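Local coordinates for protein histidinol dehydrogenase (Elizabethkingia anophelis NUHP1, PDB 6AN0) that probably catalyses the last step of histidine biosynthesis, the zinc-dependent, sequential oxidation of L-histidinol through L-histidinaldehyde to L-histidine with two molecules of NAD(+), at residues 80-84 with 85-89; 225-229 with 230-234; 275-278 with 279-283; 405-408 with 409-413. One frame throughout, in Å; residues are numbered along the deposited sequence.

Contact 1: residues 80-84 with 85-89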
loop_
_atom_site.group_PDB
_atom_site.type_symbol
_atom_site.label_atom_id
_atom_site.label_comp_id
_atom_site.label_asym_id
_atom_site.label_seq_id
_atom_site.Cartn_x
_atom_site.Cartn_y
_atom_site.Cartn_z
ATOM N N ALA A 80 -4.504 23.287 29.467
ATOM C CA ALA A 80 -4.553 24.633 30.026
ATOM C C ALA A 80 -3.472 25.552 29.465
ATOM O O ALA A 80 -3.529 26.761 29.704
ATOM C CB ALA A 80 -4.434 24.567 31.548
ATOM N N LEU A 81 -2.493 25.016 28.739
ATOM C CA LEU A 81 -1.433 25.817 28.145
ATOM C C LEU A 81 -1.690 26.147 26.679
ATOM O O LEU A 81 -0.816 26.722 26.023
ATOM C CB LEU A 81 -0.089 25.099 28.275
ATOM C CG LEU A 81 0.443 24.813 29.677
ATOM C CD1 LEU A 81 1.578 23.797 29.599
ATOM C CD2 LEU A 81 0.905 26.090 30.351
ATOM N N VAL A 82 -2.849 25.782 26.143
ATOM C CA VAL A 82 -3.191 26.072 24.756
ATOM C C VAL A 82 -4.203 27.209 24.740
ATOM O O VAL A 82 -5.242 27.132 25.406
ATOM C CB VAL A 82 -3.744 24.831 24.043
ATOM C CG1 VAL A 82 -4.016 25.161 22.581
ATOM C CG2 VAL A 82 -2.766 23.668 24.174
ATOM N N SER A 83 -3.902 28.258 23.976
ATOM C CA SER A 83 -4.729 29.456 23.962
ATOM C C SER A 83 -6.095 29.172 23.344
ATOM O O SER A 83 -6.270 28.241 22.554
ATOM C CB SER A 83 -4.045 30.573 23.176
ATOM O OG SER A 83 -4.242 30.396 21.779
ATOM N N ASP A 84 -7.069 30.015 23.701
ATOM C CA ASP A 84 -8.414 29.858 23.156
ATOM C C ASP A 84 -8.428 30.021 21.638
ATOM O O ASP A 84 -9.155 29.307 20.940
ATOM C CB ASP A 84 -9.364 30.860 23.811
ATOM C CG ASP A 84 -9.698 30.497 25.249
ATOM O OD1 ASP A 84 -9.709 29.291 25.578
ATOM O OD2 ASP A 84 -9.954 31.421 26.051
ATOM N N GLU A 85 -7.626 30.952 21.105
ATOM C CA GLU A 85 -7.622 31.170 19.657
ATOM C C GLU A 85 -7.013 29.988 18.909
ATOM O O GLU A 85 -7.446 29.661 17.797
ATOM C CB GLU A 85 -6.870 32.448 19.308
ATOM C CG GLU A 85 -7.645 33.726 19.551
ATOM C CD GLU A 85 -6.880 34.949 19.084
ATOM O OE1 GLU A 85 -5.800 34.774 18.480
ATOM O OE2 GLU A 85 -7.357 36.082 19.320
ATOM N N LEU A 86 -5.990 29.351 19.484
ATOM C CA LEU A 86 -5.430 28.165 18.841
ATOM C C LEU A 86 -6.407 26.996 18.914
ATOM O O LEU A 86 -6.576 26.258 17.937
ATOM C CB LEU A 86 -4.089 27.798 19.483
ATOM C CG LEU A 86 -3.373 26.591 18.856
ATOM C CD1 LEU A 86 -3.220 26.784 17.352
ATOM C CD2 LEU A 86 -2.019 26.368 19.505
ATOM N N ILE A 87 -7.074 26.832 20.061
ATOM C CA ILE A 87 -8.088 25.788 20.209
ATOM C C ILE A 87 -9.137 25.903 19.110
ATOM O O ILE A 87 -9.527 24.911 18.482
ATOM C CB ILE A 87 -8.728 25.872 21.607
ATOM C CG1 ILE A 87 -7.805 25.244 22.654
ATOM C CG2 ILE A 87 -10.110 25.230 21.607
ATOM C CD1 ILE A 87 -8.341 25.356 24.073
ATOM N N GLN A 88 -9.610 27.124 18.866
ATOM C CA GLN A 88 -10.626 27.338 17.840
ATOM C C GLN A 88 -10.095 26.980 16.455
ATOM O O GLN A 88 -10.808 26.375 15.643
ATOM C CB GLN A 88 -11.090 28.794 17.892
ATOM C CG GLN A 88 -12.041 29.214 16.800
ATOM C CD GLN A 88 -12.573 30.617 17.041
ATOM O OE1 GLN A 88 -13.304 30.858 18.003
ATOM N NE2 GLN A 88 -12.183 31.558 16.182
ATOM N N ALA A 89 -8.842 27.342 16.171
ATOM C CA ALA A 89 -8.253 27.030 14.873
ATOM C C ALA A 89 -8.083 25.526 14.688
ATOM O O ALA A 89 -8.353 24.992 13.603
ATOM C CB ALA A 89 -6.908 27.745 14.725
#

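Contact 2: residues 225-229 with 230-234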
loop_
_atom_site.group_PDB
_atom_site.type_symbol
_atom_site.label_atom_id
_atom_site.label_comp_id
_atom_site.label_asym_id
_atom_site.label_seq_id
_atom_site.Cartn_x
_atom_site.Cartn_y
_atom_site.Cartn_z
ATOM N N GLN A 225 11.663 1.289 7.417
ATOM C CA GLN A 225 11.948 0.416 6.280
ATOM C C GLN A 225 12.310 -0.988 6.744
ATOM O O GLN A 225 11.815 -1.983 6.197
ATOM C CB GLN A 225 13.067 1.013 5.418
ATOM N N ILE A 226 13.156 -1.089 7.768
ATOM C CA ILE A 226 13.594 -2.394 8.248
ATOM C C ILE A 226 12.494 -3.088 9.046
ATOM O O ILE A 226 12.371 -4.322 8.992
ATOM C CB ILE A 226 14.884 -2.212 9.061
ATOM C CG1 ILE A 226 16.024 -1.864 8.103
ATOM C CG2 ILE A 226 15.200 -3.468 9.896
ATOM C CD1 ILE A 226 17.300 -1.417 8.782
ATOM N N ALA A 227 11.669 -2.316 9.764
ATOM C CA ALA A 227 10.554 -2.882 10.522
ATOM C C ALA A 227 9.618 -3.693 9.633
ATOM O O ALA A 227 9.027 -4.675 10.092
ATOM C CB ALA A 227 9.766 -1.766 11.216
ATOM N N GLN A 228 9.447 -3.281 8.373
ATOM C CA GLN A 228 8.658 -4.077 7.426
ATOM C C GLN A 228 9.062 -5.545 7.409
ATOM O O GLN A 228 8.214 -6.429 7.242
ATOM C CB GLN A 228 8.802 -3.506 6.027
ATOM C CG GLN A 228 7.932 -2.329 5.738
ATOM C CD GLN A 228 8.061 -1.903 4.290
ATOM O OE1 GLN A 228 7.095 -1.937 3.533
ATOM N NE2 GLN A 228 9.267 -1.500 3.899
ATOM N N ASN A 229 10.357 -5.832 7.556
ATOM C CA ASN A 229 10.818 -7.209 7.477
ATOM C C ASN A 229 10.438 -8.030 8.700
ATOM O O ASN A 229 10.671 -9.244 8.708
ATOM C CB ASN A 229 12.337 -7.220 7.270
ATOM C CG ASN A 229 12.766 -6.310 6.134
ATOM O OD1 ASN A 229 12.003 -6.068 5.193
ATOM N ND2 ASN A 229 13.977 -5.789 6.220
ATOM N N PHE A 230 9.879 -7.407 9.733
ATOM C CA PHE A 230 9.376 -8.128 10.893
ATOM C C PHE A 230 7.851 -8.155 10.933
ATOM O O PHE A 230 7.263 -8.447 11.977
ATOM C CB PHE A 230 9.963 -7.531 12.169
ATOM C CG PHE A 230 11.463 -7.624 12.218
ATOM C CD1 PHE A 230 12.076 -8.789 12.647
ATOM C CD2 PHE A 230 12.255 -6.572 11.789
ATOM C CE1 PHE A 230 13.459 -8.895 12.671
ATOM C CE2 PHE A 230 13.640 -6.664 11.812
ATOM C CZ PHE A 230 14.243 -7.832 12.252
ATOM N N GLY A 231 7.201 -7.830 9.822
ATOM C CA GLY A 231 5.774 -8.049 9.678
ATOM C C GLY A 231 4.893 -6.819 9.764
ATOM O O GLY A 231 3.698 -6.937 9.491
ATOM N N VAL A 232 5.417 -5.654 10.138
ATOM C CA VAL A 232 4.568 -4.468 10.266
ATOM C C VAL A 232 4.448 -3.788 8.902
ATOM O O VAL A 232 5.369 -3.848 8.078
ATOM C CB VAL A 232 5.132 -3.515 11.351
ATOM C CG1 VAL A 232 6.365 -2.796 10.856
ATOM C CG2 VAL A 232 4.079 -2.515 11.812
ATOM N N ALA A 233 3.286 -3.173 8.635
ATOM C CA ALA A 233 3.114 -2.346 7.444
ATOM C C ALA A 233 3.520 -0.908 7.762
ATOM O O ALA A 233 3.464 -0.482 8.913
ATOM C CB ALA A 233 1.662 -2.386 6.947
ATOM N N ILE A 234 3.919 -0.148 6.733
ATOM C CA ILE A 234 4.177 1.277 6.921
ATOM C C ILE A 234 3.403 2.083 5.883
ATOM O O ILE A 234 2.942 1.550 4.871
ATOM C CB ILE A 234 5.687 1.612 6.862
ATOM C CG1 ILE A 234 6.253 1.364 5.460
ATOM C CG2 ILE A 234 6.431 0.797 7.935
ATOM C CD1 ILE A 234 7.707 1.791 5.319
HETATM O O HOH W 1 4.262 -1.663 4.308
#

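Contact 3: residues 275-278 with 279-283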
loop_
_atom_site.group_PDB
_atom_site.type_symbol
_atom_site.label_atom_id
_atom_site.label_comp_id
_atom_site.label_asym_id
_atom_site.label_seq_id
_atom_site.Cartn_x
_atom_site.Cartn_y
_atom_site.Cartn_z
ATOM N N LEU A 275 7.946 26.578 -12.626
ATOM C CA LEU A 275 7.820 26.540 -14.078
ATOM C C LEU A 275 6.954 27.716 -14.499
ATOM O O LEU A 275 5.860 27.896 -13.953
ATOM C CB LEU A 275 7.175 25.228 -14.549
ATOM C CG LEU A 275 7.777 23.902 -14.074
ATOM C CD1 LEU A 275 7.006 22.744 -14.699
ATOM C CD2 LEU A 275 9.250 23.820 -14.431
ATOM N N THR A 276 7.440 28.535 -15.432
ATOM C CA THR A 276 6.649 29.661 -15.921
ATOM C C THR A 276 6.569 29.608 -17.440
ATOM O O THR A 276 7.446 29.043 -18.101
ATOM C CB THR A 276 7.224 31.034 -15.489
ATOM O OG1 THR A 276 8.443 31.295 -16.194
ATOM C CG2 THR A 276 7.499 31.079 -14.000
ATOM N N THR A 277 5.508 30.203 -17.995
ATOM C CA THR A 277 5.397 30.291 -19.446
ATOM C C THR A 277 6.042 31.541 -20.036
ATOM O O THR A 277 6.079 31.662 -21.264
ATOM C CB THR A 277 3.933 30.227 -19.913
ATOM O OG1 THR A 277 3.156 31.245 -19.265
ATOM C CG2 THR A 277 3.340 28.855 -19.624
ATOM N N ASP A 278 6.538 32.479 -19.227
ATOM C CA ASP A 278 7.409 33.498 -19.806
ATOM C C ASP A 278 8.372 34.025 -18.750
ATOM O O ASP A 278 8.175 33.857 -17.543
ATOM C CB ASP A 278 6.616 34.628 -20.519
ATOM C CG ASP A 278 6.018 35.690 -19.582
ATOM O OD1 ASP A 278 6.533 35.963 -18.477
ATOM O OD2 ASP A 278 5.009 36.302 -20.002
ATOM N N GLU A 279 9.425 34.673 -19.246
ATOM C CA GLU A 279 10.541 35.077 -18.406
ATOM C C GLU A 279 10.165 36.210 -17.461
ATOM O O GLU A 279 10.739 36.322 -16.370
ATOM C CB GLU A 279 11.709 35.483 -19.305
ATOM C CG GLU A 279 13.065 35.486 -18.643
ATOM C CD GLU A 279 14.177 35.575 -19.667
ATOM O OE1 GLU A 279 15.363 35.537 -19.278
ATOM O OE2 GLU A 279 13.851 35.677 -20.869
ATOM N N ASN A 280 9.216 37.063 -17.860
ATOM C CA ASN A 280 8.825 38.187 -17.012
ATOM C C ASN A 280 8.169 37.711 -15.719
ATOM O O ASN A 280 8.399 38.291 -14.649
ATOM C CB ASN A 280 7.893 39.119 -17.782
ATOM C CG ASN A 280 7.538 40.359 -16.994
ATOM O OD1 ASN A 280 6.388 40.550 -16.600
ATOM N ND2 ASN A 280 8.531 41.209 -16.750
ATOM N N ILE A 281 7.349 36.660 -15.796
ATOM C CA ILE A 281 6.778 36.070 -14.588
ATOM C C ILE A 281 7.880 35.525 -13.692
ATOM O O ILE A 281 7.842 35.682 -12.465
ATOM C CB ILE A 281 5.771 34.963 -14.955
ATOM C CG1 ILE A 281 4.643 35.525 -15.824
ATOM C CG2 ILE A 281 5.224 34.294 -13.692
ATOM C CD1 ILE A 281 4.156 34.542 -16.862
ATOM N N LEU A 282 8.858 34.839 -14.288
ATOM C CA LEU A 282 9.981 34.321 -13.515
ATOM C C LEU A 282 10.743 35.449 -12.825
ATOM O O LEU A 282 11.017 35.381 -11.622
ATOM C CB LEU A 282 10.907 33.514 -14.424
ATOM C CG LEU A 282 12.106 32.875 -13.723
ATOM C CD1 LEU A 282 11.665 31.850 -12.671
ATOM C CD2 LEU A 282 13.029 32.242 -14.746
ATOM N N GLN A 283 11.083 36.505 -13.571
ATOM C CA GLN A 283 11.855 37.600 -12.987
ATOM C C GLN A 283 11.089 38.296 -11.864
ATOM O O GLN A 283 11.662 38.601 -10.811
ATOM C CB GLN A 283 12.256 38.596 -14.079
#

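Contact 4: residues 405-408 with 409-413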
loop_
_atom_site.group_PDB
_atom_site.type_symbol
_atom_site.label_atom_id
_atom_site.label_comp_id
_atom_site.label_asym_id
_atom_site.label_seq_id
_atom_site.Cartn_x
_atom_site.Cartn_y
_atom_site.Cartn_z
ATOM N N GLN A 405 -23.108 -24.572 -11.007
ATOM C CA GLN A 405 -23.391 -25.263 -12.262
ATOM C C GLN A 405 -22.988 -24.413 -13.466
ATOM O O GLN A 405 -22.615 -24.953 -14.511
ATOM C CB GLN A 405 -24.871 -25.642 -12.337
ATOM C CG GLN A 405 -25.229 -26.867 -11.511
ATOM C CD GLN A 405 -26.720 -27.128 -11.450
ATOM O OE1 GLN A 405 -27.530 -26.197 -11.469
ATOM N NE2 GLN A 405 -27.095 -28.403 -11.376
ATOM N N ASN A 406 -23.016 -23.087 -13.315
ATOM C CA ASN A 406 -22.696 -22.159 -14.396
ATOM C C ASN A 406 -21.187 -22.091 -14.649
ATOM O O ASN A 406 -20.718 -22.377 -15.757
ATOM C CB ASN A 406 -23.272 -20.782 -14.041
ATOM C CG ASN A 406 -22.903 -19.696 -15.034
ATOM O OD1 ASN A 406 -22.547 -19.961 -16.182
ATOM N ND2 ASN A 406 -22.992 -18.451 -14.584
ATOM N N ILE A 407 -20.405 -21.735 -13.625
ATOM C CA ILE A 407 -18.969 -21.540 -13.825
ATOM C C ILE A 407 -18.162 -22.803 -13.560
ATOM O O ILE A 407 -16.959 -22.834 -13.866
ATOM C CB ILE A 407 -18.429 -20.394 -12.945
ATOM C CG1 ILE A 407 -18.582 -20.714 -11.455
ATOM C CG2 ILE A 407 -19.132 -19.103 -13.293
ATOM C CD1 ILE A 407 -17.917 -19.667 -10.529
ATOM N N GLY A 408 -18.780 -23.840 -13.001
ATOM C CA GLY A 408 -18.086 -25.044 -12.596
ATOM C C GLY A 408 -17.297 -25.760 -13.683
ATOM O O GLY A 408 -16.105 -26.056 -13.519
ATOM N N PRO A 409 -17.947 -26.084 -14.801
ATOM C CA PRO A 409 -17.211 -26.776 -15.879
ATOM C C PRO A 409 -15.990 -26.004 -16.359
ATOM O O PRO A 409 -14.936 -26.610 -16.596
ATOM C CB PRO A 409 -18.270 -26.936 -16.977
ATOM C CG PRO A 409 -19.572 -26.953 -16.238
ATOM C CD PRO A 409 -19.394 -25.998 -15.088
ATOM N N GLY A 410 -16.091 -24.678 -16.478
ATOM C CA GLY A 410 -14.933 -23.887 -16.876
ATOM C C GLY A 410 -13.788 -23.960 -15.878
ATOM O O GLY A 410 -12.625 -24.084 -16.266
ATOM N N ILE A 411 -14.100 -23.859 -14.581
ATOM C CA ILE A 411 -13.083 -23.997 -13.534
ATOM C C ILE A 411 -12.378 -25.346 -13.644
ATOM O O ILE A 411 -11.145 -25.436 -13.564
ATOM C CB ILE A 411 -13.723 -23.821 -12.146
ATOM C CG1 ILE A 411 -14.307 -22.417 -11.997
ATOM C CG2 ILE A 411 -12.692 -24.117 -11.030
ATOM C CD1 ILE A 411 -15.272 -22.297 -10.851
ATOM N N GLU A 412 -13.154 -26.421 -13.804
ATOM C CA GLU A 412 -12.566 -27.750 -13.961
ATOM C C GLU A 412 -11.547 -27.792 -15.098
ATOM O O GLU A 412 -10.472 -28.391 -14.954
ATOM C CB GLU A 412 -13.665 -28.791 -14.202
ATOM C CG GLU A 412 -14.596 -29.061 -13.017
ATOM C CD GLU A 412 -15.617 -30.156 -13.326
ATOM O OE1 GLU A 412 -15.963 -30.941 -12.420
ATOM O OE2 GLU A 412 -16.069 -30.236 -14.485
ATOM N N LYS A 413 -11.863 -27.176 -16.242
ATOM C CA LYS A 413 -10.922 -27.204 -17.363
ATOM C C LYS A 413 -9.649 -26.415 -17.040
ATOM O O LYS A 413 -8.543 -26.825 -17.415
ATOM C CB LYS A 413 -11.585 -26.657 -18.630
HETATM O O HOH W 2 -18.373 -23.224 -17.196
#

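Contact 1: residues 80-84 with 85-89
Ser83 OG accepts a hydrogen bond from Leu86 N at 3.1 Å, the N-H pointing almost straight at it (161°). The torsion makes this possible: with chi1 at 81°, OG sits between the backbone N and the carbonyl carbon of its own residue, from where it can reach forward over the first turn. Two backbone bonds run beside it. Ile87 N donates to Ser83 O at 3.0 Å, and Gln88 N donates to Asp84 O, also at 3.0 Å.

Ser83 is the N-cap of helix 84-102, which follows the short link from helix 72-79; its OG bond to Leu86 N is the capping bond. Amide groups in the first turn of a helix lack a carbonyl from a preceding turn, and here the side chain of Ser83 supplies an acceptor for one of them.

The apolar contacts centre on Val82. Placed just ahead of the cap, it turns its CG1 branch to the helix, where it touches Ile87 CG1 at 3.8 Å and Leu86 CD2 at 3.9 Å. One methyl thus meets two side chains of the first turn, and the Val82 side chain crosses each at a slant. Ile87 also lays its CG1 close over the capping residue, 3.4 Å from Ser83 O. Tyr177 of helix 173-181 packs on both Val82 and Ile87, whereas Leu86 also touches Ala417 of the second subunit.

Contact 2: residues 225-229 with 230-234
The Phe230 ring has Ala227 O at its edge, near the ring plane, while Ile226 O approaches obliquely, 3.6 Å from Phe230 CD2. Ile226 and Phe230 run side by side in the same direction, with Ile226 CG2 at 4.0 Å from Phe230 CE2; the ring of Phe201 meets that of Phe230 edge-to-face. The second flat group is the amide of Gln228. The Gln228 side chain crosses that of Ile234 at about a right angle, bringing amide carbon CD 3.9 Å from Ile234 CD1. Its chain is extended beyond CG, carrying the amide across to the strand, and NE2 makes a weak hydrogen bond back to Gln225 O.

These residues form the turn between helix 218-227 and strand 233-234 in a beta-alpha-beta unit that starts with strand 211-213. Phe230 N donates to Ala227 O at 2.9 Å and Gly231 N to Gln228 O at 3.1 Å. Gly231, with phi at 105°, takes a backbone shape that favours glycine. Further on, Val232 CG1 packs on Ala227 CB at 3.6 Å, and Gln228 CA makes a CH...O contact with Val232 O. Gly231 O accepts from Asn381 ND2 of the second subunit.

A water ties the amide of Gln228 to the strand, donating to OE1 and accepting from Ile234 N, each at 2.9 Å. The water satisfies Ile234 N and is itself held by Gln228 OE1, whereas Val232 N is buried without a partner, a probable energetic cost of the turn.

Contact 3: residues 275-278 with 279-283
Asp278 lays its carboxylate across Ile281, the two side chains meeting at about a right angle, with Asp278 OD1 3.2 Å from Ile281 CD1. The aspartate is the N-cap of helix 279-293, at the end of the tight link that brings the chain out of strand 271-276 in the parallel sheet. Its CG lies between the backbone N and the carbonyl carbon (chi1 79°), which swings the carboxylate forward over the first turn. There OD1 accepts from Ile281 N at 2.9 Å, the N-H nearly straight at 166° and reaching the oxygen almost in line with its C-O bond. A carboxylate in this place would probably be steadied by the positive end of the helix dipole.

Behind the cap, Thr276 faces the helix from the last residue of the strand. The Thr276 and Ile281 side chains pass in opposite directions, Thr276 CG2 coming to 4.0 Å from Ile281 CG2. The Thr276 and Leu282 side chains cross at about a right angle, Thr276 OG1 lying 3.8 Å from Leu282 CB. Val313 of the neighbouring strand 310-313 packs on both Thr276 and Leu282, and Ile13 of strand 10-13 also touches Leu282. This joins the helix start to the sheet beneath it.

The carbonyl oxygen of Asp278 receives two donors. Leu282 N reaches it by a long, weak helical bond of 3.5 Å, and Thr276 OG1 gives its proton to Asp278 O at 2.9 Å, from above the carbonyl plane.

Contact 4: residues 405-408 with 409-413
Ile407 and Ile411, one turn apart on helix 401-417, slant across each other with their delta ends in contact. Ile411 CD1 lies 3.7 Å from both CG1 and CD1 of Ile407. The two side chains get there from different first torsions: Ile407 holds CG1 between its backbone N and carbonyl carbon (chi1 63°), whereas in Ile411 the same branch lies beside the backbone N (chi1 -63°) and runs back along the helix, so that CG1 rests 3.3 Å from Ile407 O.

The helix is kinked at Pro409 and Gly410, whose N atoms make no bond to the turn before. Proline has no N-H to give, and its ring occupies the space where the bond of the preceding turn would run: Pro409 CD comes to 3.4 Å from Gln405 O. Regular bonding resumes directly afterwards, with Ile411 N donating to Ile407 O at 3.1 Å and Glu412 N to Gly408 O at 3.0 Å. Glu412 folds its CG over that same Gly408 O, and its OE1 is hydrogen-bonded to Ser428 OG of helix 421-435.

The buried isoleucine pair packs against helix 421-435 through Val427, which touches Ile411, and against the second subunit, whose Asn96 meets Ile407 and whose Tyr365 meets Ile411. His423, a predicted zinc ligand, lies about 6 Å from Ile411 between side chains. At the kink itself a water completes the broken turn, donating to Asn406 O at 2.9 Å and accepting from Gly410 N at 2.8 Å.

How the contacts relate
All four contacts are local and follow in series along the chain, with none enclosing or crossing another. Contact 1 closes the short link between helices 72-79 and 84-102. Contact 2 then rounds the corner from helix 218-227 to strand 233-234 in the mixed sheet, and contact 3 turns the chain from strand 271-276 of the parallel sheet into helix 279-293. Contact 4 closes no loop; it spans a kink within helix 401-417. Within one chain contacts 1 and 4 are farthest apart, about 65 Å between centres, yet across the dimer Ala89 packs on Gly410 of the second subunit, so contact 1 of one chain meets contact 4 of the other. Contact 2 also reaches that subunit; contact 3 does not.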